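Local coordinates for protein plant cysteine oxidase 2 (Arabidopsis thaliana, PDB 7CXZ) that uses iron and dioxygen to oxidise N-terminal cysteines of target proteins such as the group VII ethylene response factors, marking them for proteasomal degradation, at residues G121-D133 / Y162-A174. Numbering follows the deposited sequence.
Sequences GTMHIKSYDWVPD and YPADGGNMHCFTA. With FE (Fe (III) ion), chain B.
With CG set opposite its carbonyl carbon (chi1 -78°), Asp129 swings its carboxylate across to the loop leading into strand 169-174, while Met169, bent at chi2 and chi3, curls its methyl over Trp130. Asp129 exemplifies an acidic side chain gripping successive backbone amides of a loop. Its OD2 accepts the amide N of Gly167 at 2.7 Å, on the syn side but tilted 25° out of the carboxylate plane, and its OD1 takes Asn168 N from above that plane at 2.9 Å. Lys147 NZ forms salt bridges to Asp129 OD2 and Asp165 OD1. Shortened to an alanine, this position would probably leave both amides without their acceptor, the loop freer to shift and Lys147 without a carboxylate partner. Gly167 has backbone angles that call for glycine, and a side chain there would also run into Ser127 OG. Beyond it, Asn168 and Met169 together face Tyr128 in a classic beta bulge, after which the antiparallel pairing runs regularly to Ala174. Met169 CE lies 3.4 Å from the centroid of the five-membered ring of Trp130, over its face, with SD oblique to the same ring. On the other side of the sheet, Ile125 CG1 sits over the centre of one Phe172 face at 4.0 Å, and Met123 CE meets that ring at its edge. Phe172 in turn places CE1 over the ring of His170, whose NE2 binds the iron at 2.1 Å; with His107 and His109 it forms the three-histidine iron site of this cupin fold. Strand 169-174 lies between strands 103-107 and 122-130, the latter flanked by strand 141-153, while Leu225 of strand 222-228 touches both Trp130 and Met169.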
ATOM      1  N   GLY A 121      -6.239   4.756 -14.022  1.00 11.48           N
ATOM      2  CA  GLY A 121      -5.423   3.686 -14.557  1.00 11.69           C
ATOM      3  C   GLY A 121      -6.038   2.323 -14.297  1.00 10.64           C
ATOM      4  O   GLY A 121      -7.063   2.177 -13.622  1.00 11.47           O
ATOM      5  N   THR A 122      -5.378   1.314 -14.860  1.00  9.11           N
ATOM      6  CA  THR A 122      -5.675  -0.089 -14.601  1.00 11.06           C
ATOM      7  C   THR A 122      -4.508  -0.675 -13.827  1.00  9.64           C
ATOM      8  O   THR A 122      -3.357  -0.636 -14.289  1.00 12.07           O
ATOM      9  CB  THR A 122      -5.896  -0.876 -15.893  1.00 15.10           C
ATOM     10  OG1 THR A 122      -7.107  -0.412 -16.513  1.00 14.35           O
ATOM     11  CG2 THR A 122      -6.018  -2.381 -15.545  1.00 13.71           C
ATOM     12  N   MET A 123      -4.808  -1.201 -12.647  1.00 10.50           N
ATOM     13  CA  MET A 123      -3.824  -1.728 -11.722  1.00 10.91           C
ATOM     14  C   MET A 123      -4.175  -3.168 -11.392  1.00 11.38           C
ATOM     15  O   MET A 123      -5.338  -3.461 -11.108  1.00 12.60           O
ATOM     16  CB  MET A 123      -3.839  -0.906 -10.431  1.00 11.49           C
ATOM     17  CG  MET A 123      -2.957  -1.491  -9.355  1.00 14.43           C
ATOM     18  SD  MET A 123      -1.271  -1.013  -9.660  1.00 17.80           S
ATOM     19  CE  MET A 123      -1.452   0.725  -9.236  1.00 17.52           C
ATOM     20  N   HIS A 124      -3.183  -4.058 -11.387  1.00 10.53           N
ATOM     21  CA  HIS A 124      -3.418  -5.382 -10.857  1.00 11.76           C
ATOM     22  C   HIS A 124      -3.035  -5.395  -9.386  1.00 10.95           C
ATOM     23  O   HIS A 124      -1.983  -4.879  -9.009  1.00  9.70           O
ATOM     24  CB  HIS A 124      -2.630  -6.454 -11.599  1.00 11.62           C
ATOM     25  CG  HIS A 124      -2.831  -7.818 -11.019  1.00 12.64           C
ATOM     26  ND1 HIS A 124      -1.963  -8.371 -10.102  1.00 14.46           N
ATOM     27  CD2 HIS A 124      -3.842  -8.707 -11.175  1.00 15.06           C
ATOM     28  CE1 HIS A 124      -2.423  -9.558  -9.734  1.00 14.58           C
ATOM     29  NE2 HIS A 124      -3.564  -9.779 -10.362  1.00 14.59           N
ATOM     30  N   ILE A 125      -3.884  -6.012  -8.559  1.00  9.98           N
ATOM     31  CA  ILE A 125      -3.618  -6.161  -7.131  1.00 10.44           C
ATOM     32  C   ILE A 125      -3.696  -7.628  -6.765  1.00 10.40           C
ATOM     33  O   ILE A 125      -4.698  -8.297  -7.074  1.00 10.55           O
ATOM     34  CB  ILE A 125      -4.613  -5.356  -6.276  1.00 11.39           C
ATOM     35  CG1 ILE A 125      -4.460  -3.871  -6.577  1.00 12.22           C
ATOM     36  CG2 ILE A 125      -4.343  -5.606  -4.791  1.00 11.40           C
ATOM     37  CD1 ILE A 125      -5.492  -3.031  -5.920  1.00 11.94           C
ATOM     38  N   LYS A 126      -2.679  -8.104  -6.056  1.00  9.02           N
ATOM     39  CA  LYS A 126      -2.696  -9.397  -5.387  1.00  9.88           C
ATOM     40  C   LYS A 126      -2.516  -9.154  -3.899  1.00  9.98           C
ATOM     41  O   LYS A 126      -1.601  -8.428  -3.505  1.00 11.03           O
ATOM     42  CB  LYS A 126      -1.571 -10.266  -5.911  1.00 13.06           C
ATOM     43  CG  LYS A 126      -1.533 -11.666  -5.318  1.00 21.01           C
ATOM     44  CD  LYS A 126      -2.618 -12.486  -5.977  1.00 20.36           C
ATOM     45  CE  LYS A 126      -2.393 -13.971  -5.843  1.00 25.65           C
ATOM     46  NZ  LYS A 126      -1.166 -14.369  -6.562  1.00 23.25           N
ATOM     47  N   SER A 127      -3.368  -9.747  -3.061  1.00  8.47           N
ATOM     48  CA  SER A 127      -3.181  -9.565  -1.634  1.00  8.74           C
ATOM     49  C   SER A 127      -3.473 -10.857  -0.887  1.00 10.34           C
ATOM     50  O   SER A 127      -4.186 -11.741  -1.385  1.00 10.04           O
ATOM     51  CB  SER A 127      -4.062  -8.440  -1.096  1.00 10.78           C
ATOM     52  OG  SER A 127      -5.444  -8.817  -1.110  1.00 10.83           O
ATOM     53  N   TYR A 128      -2.960 -10.911   0.346  1.00  8.73           N
ATOM     54  CA  TYR A 128      -2.992 -12.118   1.175  1.00  8.92           C
ATOM     55  C   TYR A 128      -3.119 -11.733   2.639  1.00  9.08           C
ATOM     56  O   TYR A 128      -2.758 -10.619   3.036  1.00  9.27           O
ATOM     57  CB  TYR A 128      -1.707 -12.946   1.054  1.00 10.20           C
ATOM     58  CG  TYR A 128      -1.207 -13.287  -0.323  1.00 10.76           C
ATOM     59  CD1 TYR A 128      -0.369 -12.424  -1.005  1.00 11.90           C
ATOM     60  CD2 TYR A 128      -1.511 -14.519  -0.913  1.00 11.95           C
ATOM     61  CE1 TYR A 128       0.154 -12.764  -2.261  1.00 13.90           C
ATOM     62  CE2 TYR A 128      -0.991 -14.860  -2.167  1.00 13.29           C
ATOM     63  CZ  TYR A 128      -0.175 -13.979  -2.825  1.00 17.03           C
ATOM     64  OH  TYR A 128       0.358 -14.305  -4.072  1.00 21.07           O
ATOM     65  N   ASP A 129      -3.563 -12.697   3.462  1.00  9.37           N
ATOM     66  CA  ASP A 129      -3.405 -12.613   4.914  1.00  7.56           C
ATOM     67  C   ASP A 129      -2.821 -13.916   5.446  1.00  9.97           C
ATOM     68  O   ASP A 129      -3.071 -14.998   4.891  1.00 11.39           O
ATOM     69  CB  ASP A 129      -4.746 -12.314   5.619  1.00  9.22           C
ATOM     70  CG  ASP A 129      -5.122 -10.859   5.499  1.00  8.24           C
ATOM     71  OD1 ASP A 129      -4.291 -10.043   5.956  1.00  8.41           O
ATOM     72  OD2 ASP A 129      -6.191 -10.557   4.929  1.00 10.87           O
ATOM     73  N   TRP A 130      -2.052 -13.815   6.529  1.00  9.73           N
ATOM     74  CA  TRP A 130      -1.481 -15.020   7.135  1.00 10.34           C
ATOM     75  C   TRP A 130      -2.573 -15.943   7.644  1.00 10.67           C
ATOM     76  O   TRP A 130      -3.613 -15.497   8.132  1.00 11.95           O
ATOM     77  CB  TRP A 130      -0.557 -14.684   8.312  1.00 11.28           C
ATOM     78  CG  TRP A 130       0.548 -13.774   7.958  1.00 10.96           C
ATOM     79  CD1 TRP A 130       0.816 -12.540   8.506  1.00 11.83           C
ATOM     80  CD2 TRP A 130       1.552 -14.001   6.964  1.00 10.11           C
ATOM     81  NE1 TRP A 130       1.920 -11.982   7.893  1.00 11.89           N
ATOM     82  CE2 TRP A 130       2.392 -12.860   6.948  1.00 12.42           C
ATOM     83  CE3 TRP A 130       1.815 -15.050   6.080  1.00 11.09           C
ATOM     84  CZ2 TRP A 130       3.474 -12.740   6.076  1.00 12.28           C
ATOM     85  CZ3 TRP A 130       2.893 -14.927   5.205  1.00 12.43           C
ATOM     86  CH2 TRP A 130       3.709 -13.790   5.212  1.00 12.89           C
ATOM     87  N   VAL A 131      -2.326 -17.243   7.523  1.00 10.28           N
ATOM     88  CA  VAL A 131      -3.086 -18.245   8.258  1.00 10.97           C
ATOM     89  C   VAL A 131      -2.458 -18.341   9.644  1.00 12.90           C
ATOM     90  O   VAL A 131      -1.316 -18.810   9.779  1.00 12.87           O
ATOM     91  CB  VAL A 131      -3.070 -19.596   7.536  1.00  9.68           C
ATOM     92  CG1 VAL A 131      -3.778 -20.635   8.410  1.00 12.40           C
ATOM     93  CG2 VAL A 131      -3.752 -19.481   6.173  1.00 11.65           C
ATOM     94  N   PRO A 132      -3.133 -17.874  10.697  1.00 12.33           N
ATOM     95  CA  PRO A 132      -2.502 -17.862  12.019  1.00 14.94           C
ATOM     96  C   PRO A 132      -2.170 -19.260  12.514  1.00 15.14           C
ATOM     97  O   PRO A 132      -2.895 -20.227  12.258  1.00 18.47           O
ATOM     98  CB  PRO A 132      -3.558 -17.205  12.919  1.00 16.44           C
ATOM     99  CG  PRO A 132      -4.557 -16.592  12.013  1.00 19.57           C
ATOM    100  CD  PRO A 132      -4.505 -17.349  10.715  1.00 15.45           C
ATOM    101  N   ASP A 133      -1.065 -19.348  13.250  1.00 17.66           N
ATOM    102  CA  ASP A 133      -0.711 -20.559  14.001  1.00 21.39           C
ATOM    103  C   ASP A 133      -0.623 -21.791  13.103  1.00 20.56           C
ATOM    104  O   ASP A 133      -1.070 -22.877  13.472  1.00 20.65           O
ATOM    105  CB  ASP A 133      -1.703 -20.795  15.142  1.00 18.46           C
ATOM    106  CG  ASP A 133      -1.812 -19.594  16.052  1.00 26.04           C
ATOM    107  OD1 ASP A 133      -0.752 -19.050  16.409  1.00 29.14           O
ATOM    108  OD2 ASP A 133      -2.940 -19.172  16.388  1.00 33.48           O
ATOM    109  N   TYR A 162      -6.290  -4.112   7.143  1.00  7.44           N
ATOM    110  CA  TYR A 162      -6.122  -4.044   8.582  1.00 10.26           C
ATOM    111  C   TYR A 162      -4.831  -4.754   8.980  1.00  8.35           C
ATOM    112  O   TYR A 162      -4.194  -5.410   8.141  1.00  8.47           O
ATOM    113  CB  TYR A 162      -7.306  -4.722   9.254  1.00  9.72           C
ATOM    114  CG  TYR A 162      -8.659  -4.063   9.121  1.00 12.85           C
ATOM    115  CD1 TYR A 162      -8.999  -2.961   9.899  1.00 14.25           C
ATOM    116  CD2 TYR A 162      -9.616  -4.593   8.280  1.00 14.37           C
ATOM    117  CE1 TYR A 162     -10.260  -2.388   9.835  1.00 16.42           C
ATOM    118  CE2 TYR A 162     -10.900  -4.020   8.199  1.00 14.72           C
ATOM    119  CZ  TYR A 162     -11.209  -2.924   8.991  1.00 17.06           C
ATOM    120  OH  TYR A 162     -12.474  -2.363   8.943  1.00 17.16           O
ATOM    121  N   PRO A 163      -4.415  -4.673  10.241  1.00  7.89           N
ATOM    122  CA  PRO A 163      -3.155  -5.327  10.624  1.00 10.02           C
ATOM    123  C   PRO A 163      -3.136  -6.814  10.335  1.00 10.25           C
ATOM    124  O   PRO A 163      -2.058  -7.343  10.035  1.00  9.66           O
ATOM    125  CB  PRO A 163      -3.045  -5.018  12.124  1.00  8.95           C
ATOM    126  CG  PRO A 163      -3.701  -3.644  12.217  1.00  9.12           C
ATOM    127  CD  PRO A 163      -4.897  -3.747  11.280  1.00  8.83           C
ATOM    128  N   ALA A 164      -4.299  -7.493  10.389  1.00  8.37           N
ATOM    129  CA  ALA A 164      -4.335  -8.933  10.157  1.00 10.70           C
ATOM    130  C   ALA A 164      -5.593  -9.358   9.418  1.00 12.02           C
ATOM    131  O   ALA A 164      -6.081 -10.471   9.617  1.00 14.67           O
ATOM    132  CB  ALA A 164      -4.226  -9.702  11.470  1.00 10.86           C
ATOM    133  N   ASP A 165      -6.127  -8.497   8.555  1.00  9.51           N
ATOM    134  CA  ASP A 165      -7.271  -8.857   7.726  1.00 11.51           C
ATOM    135  C   ASP A 165      -7.336  -7.873   6.567  1.00 11.11           C
ATOM    136  O   ASP A 165      -6.668  -6.841   6.566  1.00  9.85           O
ATOM    137  CB  ASP A 165      -8.580  -8.834   8.528  1.00 12.16           C
ATOM    138  CG  ASP A 165      -9.646  -9.778   7.954  1.00 16.98           C
ATOM    139  OD1 ASP A 165      -9.416 -10.451   6.945  1.00 17.47           O
ATOM    140  OD2 ASP A 165     -10.746  -9.827   8.515  1.00 23.13           O
ATOM    141  N   GLY A 166      -8.172  -8.197   5.582  1.00  8.94           N
ATOM    142  CA  GLY A 166      -8.340  -7.278   4.469  1.00 10.52           C
ATOM    143  C   GLY A 166      -7.170  -7.219   3.523  1.00  9.75           C
ATOM    144  O   GLY A 166      -7.126  -6.321   2.675  1.00 10.89           O
ATOM    145  N   GLY A 167      -6.220  -8.153   3.643  1.00  8.19           N
ATOM    146  CA  GLY A 167      -5.104  -8.241   2.723  1.00  8.20           C
ATOM    147  C   GLY A 167      -3.909  -7.456   3.218  1.00  8.98           C
ATOM    148  O   GLY A 167      -3.464  -6.502   2.555  1.00  9.75           O
ATOM    149  N   ASN A 168      -3.358  -7.856   4.373  1.00  8.96           N
ATOM    150  CA  ASN A 168      -2.220  -7.123   4.897  1.00  9.25           C
ATOM    151  C   ASN A 168      -0.978  -7.256   4.033  1.00  7.20           C
ATOM    152  O   ASN A 168      -0.081  -6.409   4.154  1.00  8.98           O
ATOM    153  CB  ASN A 168      -1.882  -7.558   6.324  1.00  7.94           C
ATOM    154  CG  ASN A 168      -0.873  -6.606   6.979  1.00  9.29           C
ATOM    155  OD1 ASN A 168       0.324  -6.897   7.040  1.00  9.74           O
ATOM    156  ND2 ASN A 168      -1.354  -5.469   7.477  1.00  8.28           N
ATOM    157  N   MET A 169      -0.870  -8.302   3.207  1.00  9.94           N
ATOM    158  CA  MET A 169       0.256  -8.412   2.285  1.00  9.04           C
ATOM    159  C   MET A 169      -0.274  -8.115   0.896  1.00  7.92           C
ATOM    160  O   MET A 169      -1.248  -8.729   0.477  1.00  9.03           O
ATOM    161  CB  MET A 169       0.885  -9.818   2.325  1.00  9.07           C
ATOM    162  CG  MET A 169       1.974 -10.039   3.358  1.00  9.81           C
ATOM    163  SD  MET A 169       1.346  -9.940   5.049  1.00 12.13           S
ATOM    164  CE  MET A 169       0.195 -11.276   5.062  1.00 10.90           C
ATOM    165  N   HIS A 170       0.348  -7.178   0.175  1.00  8.86           N
ATOM    166  CA  HIS A 170      -0.150  -6.946  -1.179  1.00  8.51           C
ATOM    167  C   HIS A 170       0.974  -6.541  -2.124  1.00  9.31           C
ATOM    168  O   HIS A 170       2.068  -6.122  -1.707  1.00  7.52           O
ATOM    169  CB  HIS A 170      -1.301  -5.920  -1.232  1.00  8.66           C
ATOM    170  CG  HIS A 170      -0.956  -4.537  -0.743  1.00  8.70           C
ATOM    171  ND1 HIS A 170      -1.915  -3.695  -0.211  1.00  9.18           N
ATOM    172  CD2 HIS A 170       0.202  -3.828  -0.763  1.00  8.88           C
ATOM    173  CE1 HIS A 170      -1.353  -2.535   0.101  1.00  8.19           C
ATOM    174  NE2 HIS A 170      -0.073  -2.585  -0.230  1.00  7.62           N
ATOM    175  N   CYS A 171       0.675  -6.698  -3.415  1.00  8.37           N
ATOM    176  CA  CYS A 171       1.559  -6.339  -4.522  1.00  8.72           C
ATOM    177  C   CYS A 171       0.741  -5.593  -5.564  1.00  8.65           C
ATOM    178  O   CYS A 171      -0.335  -6.054  -5.949  1.00 11.64           O
ATOM    179  CB  CYS A 171       2.197  -7.596  -5.130  1.00 10.32           C
ATOM    180  SG  CYS A 171       3.139  -7.279  -6.621  1.00 15.07           S
ATOM    181  N   PHE A 172       1.227  -4.430  -5.991  1.00 10.82           N
ATOM    182  CA  PHE A 172       0.533  -3.594  -6.974  1.00 11.25           C
ATOM    183  C   PHE A 172       1.348  -3.574  -8.262  1.00 10.42           C
ATOM    184  O   PHE A 172       2.546  -3.254  -8.229  1.00 11.41           O
ATOM    185  CB  PHE A 172       0.387  -2.141  -6.490  1.00 10.23           C
ATOM    186  CG  PHE A 172      -0.734  -1.892  -5.520  1.00 11.69           C
ATOM    187  CD1 PHE A 172      -0.921  -2.691  -4.400  1.00 14.24           C
ATOM    188  CD2 PHE A 172      -1.615  -0.840  -5.744  1.00 14.29           C
ATOM    189  CE1 PHE A 172      -1.965  -2.430  -3.498  1.00 15.23           C
ATOM    190  CE2 PHE A 172      -2.658  -0.579  -4.862  1.00 18.32           C
ATOM    191  CZ  PHE A 172      -2.838  -1.374  -3.732  1.00 15.42           C
ATOM    192  N   THR A 173       0.711  -3.878  -9.399  1.00 10.37           N
ATOM    193  CA  THR A 173       1.393  -3.838 -10.691  1.00 10.72           C
ATOM    194  C   THR A 173       0.544  -3.039 -11.661  1.00 10.70           C
ATOM    195  O   THR A 173      -0.578  -3.450 -11.994  1.00 11.45           O
ATOM    196  CB  THR A 173       1.622  -5.248 -11.238  1.00 12.88           C
ATOM    197  OG1 THR A 173       2.215  -6.064 -10.221  1.00 16.43           O
ATOM    198  CG2 THR A 173       2.530  -5.218 -12.442  1.00 14.55           C
ATOM    199  N   ALA A 174       1.089  -1.921 -12.138  1.00 12.30           N
ATOM    200  CA  ALA A 174       0.356  -1.059 -13.045  1.00 11.13           C
ATOM    201  C   ALA A 174       0.344  -1.678 -14.437  1.00 12.01           C
ATOM    202  O   ALA A 174       1.395  -2.087 -14.938  1.00 14.38           O
ATOM    203  CB  ALA A 174       1.007   0.327 -13.101  1.00 11.91           C
TER
HETATM  204 FE    FE B 301       1.340  -1.327   0.672  1.00  7.44          FE
HETATM  205  O   HOH W   1       0.157  -7.230  -8.647  1.00 15.53           O
HETATM  206  O   HOH W   2      -7.045  -6.821  -0.105  1.00 21.05           O
HETATM  207  O   HOH W   3      -3.880 -13.135   9.519  1.00 14.09           O
HETATM  208  O   HOH W   4       1.613  -8.977   8.365  1.00 16.22           O